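PDB 7BVE: integral membrane indolylacetylinositol arabinosyltransferase EmbC from Mycolicibacterium smegmatis, which probably transfers arabinose units in the polymerization of cell-wall arabinan and is held here with the antitubercular drug ethambutol. Local coordinates for residues M962-V967 with R990-R995. Sequence-based numbering, arbitrary orientation.
Sequences MLDWLV and RILPDR. With 95E (Ethambutol), chain G.
Met962 O is gripped twice by the neighbouring strand. The N-H of Ile991 points to it in the carbonyl plane, 3.2 Å from Ile991 N to Met962 O and fairly straight at 161°, and the CA-H of Arg990 adds a weaker contact. Beyond this bond the backbones spread apart, and side chains take over. Asp964 is short enough to turn into the gap: its CG stands beside its own backbone N (chi1 -67°), aiming the carboxylate at 990-993. Arg990, with CG anti to its backbone N and an extended chain, runs far enough along the strand to bring its guanidinium edge there; the salt bridge from Asp964 OD1 to Arg990 NE is long, 3.8 Å, with the two planes 66° apart. Leu992 CG lies off-centre over one guanidinium face. The two strands, 961-963 and 989-992, are parallel neighbours at one edge of the mixed sheet in the C-terminal domain, and strand 1039-1045 flanks 989-992 on its other side. On the sheet face opposite Met962 and Arg990, branched side chains suit the buried setting: Leu963 and Ile991 lie side by side, with Leu963 CD2 3.8 Å from Ile991 CD1. Val967 comes from the loop beyond strand 961-963, its CG2 reaching Ile991 CG2 as the two side chains cross obliquely. Where the strand 989-992 gives way to Pro993, Leu966 CD1 meets Pro993 CG at 3.8 Å, crossing the rigid ring at about a right angle. Between Asp964 and Leu966 the chain presents Trp965 to the ethambutol pocket. Its broad indole takes drug atom C13 over one face, toward the rim, 3.5 Å from Trp965 CH2, with Leu966 CG toward the rim of the opposite face, while Trp965 NE1 is hydrogen-bonded to Asn1001 O, which should restrict the ring's rotation.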
ATOM      1  N   MET A 962      -0.600  11.461 -32.736  1.00 15.07           N
ATOM      2  CA  MET A 962      -0.050  11.349 -31.393  1.00 15.07           C
ATOM      3  C   MET A 962      -0.692  10.149 -30.706  1.00 15.07           C
ATOM      4  O   MET A 962      -1.807  10.219 -30.200  1.00 15.07           O
ATOM      5  CB  MET A 962      -0.264  12.618 -30.590  1.00 15.07           C
ATOM      6  CG  MET A 962       0.355  12.477 -29.243  1.00 15.07           C
ATOM      7  SD  MET A 962       0.251  13.869 -28.145  1.00 15.07           S
ATOM      8  CE  MET A 962       0.930  13.067 -26.707  1.00 15.07           C
ATOM      9  N   LEU A 963       0.020   9.036 -30.696  1.00 15.07           N
ATOM     10  CA  LEU A 963      -0.424   7.852 -29.988  1.00 15.07           C
ATOM     11  C   LEU A 963       0.022   7.925 -28.538  1.00 15.07           C
ATOM     12  O   LEU A 963       1.084   8.461 -28.227  1.00 15.07           O
ATOM     13  CB  LEU A 963       0.162   6.602 -30.639  1.00 15.07           C
ATOM     14  CG  LEU A 963      -0.272   6.292 -32.062  1.00 15.07           C
ATOM     15  CD1 LEU A 963       0.609   5.238 -32.638  1.00 15.07           C
ATOM     16  CD2 LEU A 963      -1.683   5.808 -32.038  1.00 15.07           C
ATOM     17  N   ASP A 964      -0.790   7.376 -27.647  1.00 15.07           N
ATOM     18  CA  ASP A 964      -0.335   7.239 -26.277  1.00 15.07           C
ATOM     19  C   ASP A 964       0.491   5.969 -26.136  1.00 15.07           C
ATOM     20  O   ASP A 964       0.620   5.178 -27.068  1.00 15.07           O
ATOM     21  CB  ASP A 964      -1.508   7.235 -25.308  1.00 15.07           C
ATOM     22  CG  ASP A 964      -2.221   8.568 -25.265  1.00 15.07           C
ATOM     23  OD1 ASP A 964      -1.625   9.587 -25.664  1.00 15.07           O
ATOM     24  OD2 ASP A 964      -3.364   8.617 -24.789  1.00 15.07           O
ATOM     25  N   TRP A 965       1.070   5.776 -24.960  1.00 15.07           N
ATOM     26  CA  TRP A 965       2.005   4.671 -24.816  1.00 15.07           C
ATOM     27  C   TRP A 965       1.323   3.338 -24.557  1.00 15.07           C
ATOM     28  O   TRP A 965       2.008   2.315 -24.482  1.00 15.07           O
ATOM     29  CB  TRP A 965       3.021   4.971 -23.718  1.00 15.07           C
ATOM     30  CG  TRP A 965       2.486   5.125 -22.350  1.00 15.07           C
ATOM     31  CD1 TRP A 965       2.076   6.272 -21.766  1.00 15.07           C
ATOM     32  CD2 TRP A 965       2.337   4.098 -21.368  1.00 15.07           C
ATOM     33  NE1 TRP A 965       1.662   6.030 -20.486  1.00 15.07           N
ATOM     34  CE2 TRP A 965       1.814   4.699 -20.217  1.00 15.07           C
ATOM     35  CE3 TRP A 965       2.589   2.724 -21.355  1.00 15.07           C
ATOM     36  CZ2 TRP A 965       1.536   3.979 -19.067  1.00 15.07           C
ATOM     37  CZ3 TRP A 965       2.314   2.016 -20.215  1.00 15.07           C
ATOM     38  CH2 TRP A 965       1.792   2.642 -19.087  1.00 15.07           C
ATOM     39  N   LEU A 966       0.003   3.318 -24.424  1.00 15.07           N
ATOM     40  CA  LEU A 966      -0.773   2.090 -24.425  1.00 15.07           C
ATOM     41  C   LEU A 966      -1.321   1.750 -25.799  1.00 15.07           C
ATOM     42  O   LEU A 966      -1.269   0.592 -26.212  1.00 15.07           O
ATOM     43  CB  LEU A 966      -1.932   2.203 -23.440  1.00 15.07           C
ATOM     44  CG  LEU A 966      -1.625   2.149 -21.952  1.00 15.07           C
ATOM     45  CD1 LEU A 966      -2.838   2.560 -21.184  1.00 15.07           C
ATOM     46  CD2 LEU A 966      -1.269   0.743 -21.577  1.00 15.07           C
ATOM     47  N   VAL A 967      -1.814   2.739 -26.535  1.00 15.07           N
ATOM     48  CA  VAL A 967      -2.510   2.482 -27.798  1.00 15.07           C
ATOM     49  C   VAL A 967      -1.441   2.461 -28.885  1.00 15.07           C
ATOM     50  O   VAL A 967      -1.332   3.345 -29.736  1.00 15.07           O
ATOM     51  CB  VAL A 967      -3.610   3.517 -28.044  1.00 15.07           C
ATOM     52  CG1 VAL A 967      -4.689   3.278 -27.103  1.00 15.07           C
ATOM     53  CG2 VAL A 967      -3.145   4.908 -27.703  1.00 15.07           C
ATOM     54  N   ARG A 990      -5.100  12.534 -32.106  1.00 15.07           N
ATOM     55  CA  ARG A 990      -4.636  11.942 -30.863  1.00 15.07           C
ATOM     56  C   ARG A 990      -5.563  10.795 -30.494  1.00 15.07           C
ATOM     57  O   ARG A 990      -6.780  10.933 -30.585  1.00 15.07           O
ATOM     58  CB  ARG A 990      -4.598  12.962 -29.730  1.00 15.07           C
ATOM     59  CG  ARG A 990      -4.075  12.380 -28.457  1.00 15.07           C
ATOM     60  CD  ARG A 990      -4.190  13.304 -27.296  1.00 15.07           C
ATOM     61  NE  ARG A 990      -3.939  12.561 -26.071  1.00 15.07           N
ATOM     62  CZ  ARG A 990      -4.093  13.059 -24.848  1.00 15.07           C
ATOM     63  NH1 ARG A 990      -4.506  14.304 -24.687  1.00 15.07           N
ATOM     64  NH2 ARG A 990      -3.851  12.301 -23.793  1.00 15.07           N
ATOM     65  N   ILE A 991      -4.994   9.666 -30.081  1.00 15.07           N
ATOM     66  CA  ILE A 991      -5.763   8.498 -29.671  1.00 15.07           C
ATOM     67  C   ILE A 991      -5.467   8.217 -28.206  1.00 15.07           C
ATOM     68  O   ILE A 991      -4.303   8.121 -27.811  1.00 15.07           O
ATOM     69  CB  ILE A 991      -5.444   7.278 -30.554  1.00 15.07           C
ATOM     70  CG1 ILE A 991      -5.843   7.570 -31.994  1.00 15.07           C
ATOM     71  CG2 ILE A 991      -6.194   6.072 -30.088  1.00 15.07           C
ATOM     72  CD1 ILE A 991      -5.317   6.597 -32.974  1.00 15.07           C
ATOM     73  N   LEU A 992      -6.516   8.087 -27.406  1.00 15.07           N
ATOM     74  CA  LEU A 992      -6.419   7.921 -25.967  1.00 15.07           C
ATOM     75  C   LEU A 992      -6.925   6.543 -25.559  1.00 15.07           C
ATOM     76  O   LEU A 992      -7.607   5.871 -26.338  1.00 15.07           O
ATOM     77  CB  LEU A 992      -7.241   8.989 -25.231  1.00 15.07           C
ATOM     78  CG  LEU A 992      -6.851  10.462 -25.247  1.00 15.07           C
ATOM     79  CD1 LEU A 992      -7.378  11.167 -26.474  1.00 15.07           C
ATOM     80  CD2 LEU A 992      -7.349  11.125 -24.011  1.00 15.07           C
ATOM     81  N   PRO A 993      -6.592   6.077 -24.348  1.00 15.70           N
ATOM     82  CA  PRO A 993      -7.299   4.925 -23.783  1.00 15.70           C
ATOM     83  C   PRO A 993      -8.651   5.312 -23.208  1.00 15.70           C
ATOM     84  O   PRO A 993      -9.106   6.444 -23.389  1.00 15.70           O
ATOM     85  CB  PRO A 993      -6.356   4.442 -22.678  1.00 15.70           C
ATOM     86  CG  PRO A 993      -5.062   5.009 -23.007  1.00 15.70           C
ATOM     87  CD  PRO A 993      -5.334   6.318 -23.634  1.00 15.70           C
ATOM     88  N   ASP A 994      -9.308   4.390 -22.506  1.00 28.73           N
ATOM     89  CA  ASP A 994     -10.542   4.730 -21.810  1.00 28.73           C
ATOM     90  C   ASP A 994     -10.253   5.659 -20.633  1.00 28.73           C
ATOM     91  O   ASP A 994      -9.103   5.943 -20.300  1.00 28.73           O
ATOM     92  CB  ASP A 994     -11.268   3.472 -21.348  1.00 28.73           C
ATOM     93  CG  ASP A 994     -10.420   2.595 -20.450  1.00 28.73           C
ATOM     94  OD1 ASP A 994      -9.194   2.805 -20.360  1.00 28.73           O
ATOM     95  OD2 ASP A 994     -10.998   1.700 -19.800  1.00 28.73           O
ATOM     96  N   ARG A 995     -11.324   6.105 -19.971  1.00 38.14           N
ATOM     97  CA  ARG A 995     -11.223   7.203 -19.013  1.00 38.14           C
ATOM     98  C   ARG A 995     -10.438   6.805 -17.768  1.00 38.14           C
ATOM     99  O   ARG A 995      -9.612   7.584 -17.276  1.00 38.14           O
ATOM    100  CB  ARG A 995     -12.620   7.684 -18.639  1.00 38.14           C
ATOM    101  CG  ARG A 995     -12.643   8.864 -17.702  1.00 38.14           C
ATOM    102  CD  ARG A 995     -14.065   9.279 -17.384  1.00 38.14           C
ATOM    103  NE  ARG A 995     -14.808   8.223 -16.705  1.00 38.14           N
ATOM    104  CZ  ARG A 995     -14.765   7.999 -15.397  1.00 38.14           C
ATOM    105  NH1 ARG A 995     -15.477   7.015 -14.870  1.00 38.14           N
ATOM    106  NH2 ARG A 995     -14.013   8.760 -14.614  1.00 38.14           N
TER
HETATM  107  C2  95E G1103      11.460   2.798 -20.693  1.00 65.27           C
HETATM  108  O12 95E G1103       4.277   0.544 -16.809  1.00 65.27           O
HETATM  109  C11 95E G1103       5.417   0.610 -17.128  1.00 65.27           C
HETATM  110  C10 95E G1103       6.065   1.955 -17.457  1.00 65.27           C
HETATM  111  C13 95E G1103       5.014   3.040 -17.663  1.00 65.27           C
HETATM  112  C14 95E G1103       5.050   4.096 -16.564  1.00 65.27           C
HETATM  113  N9  95E G1103       6.854   1.838 -18.663  1.00 65.27           N
HETATM  114  C8  95E G1103       8.217   1.551 -18.276  1.00 65.27           C
HETATM  115  C7  95E G1103       9.181   2.301 -19.183  1.00 65.27           C
HETATM  116  N6  95E G1103       9.406   1.548 -20.394  1.00 65.27           N
HETATM  117  C3  95E G1103      10.835   1.417 -20.552  1.00 65.27           C
HETATM  118  O1  95E G1103      12.069   3.249 -19.786  1.00 65.27           O
HETATM  119  C4  95E G1103      11.111   0.590 -21.795  1.00 65.27           C
HETATM  120  C5  95E G1103      10.016  -0.450 -21.990  1.00 65.27           C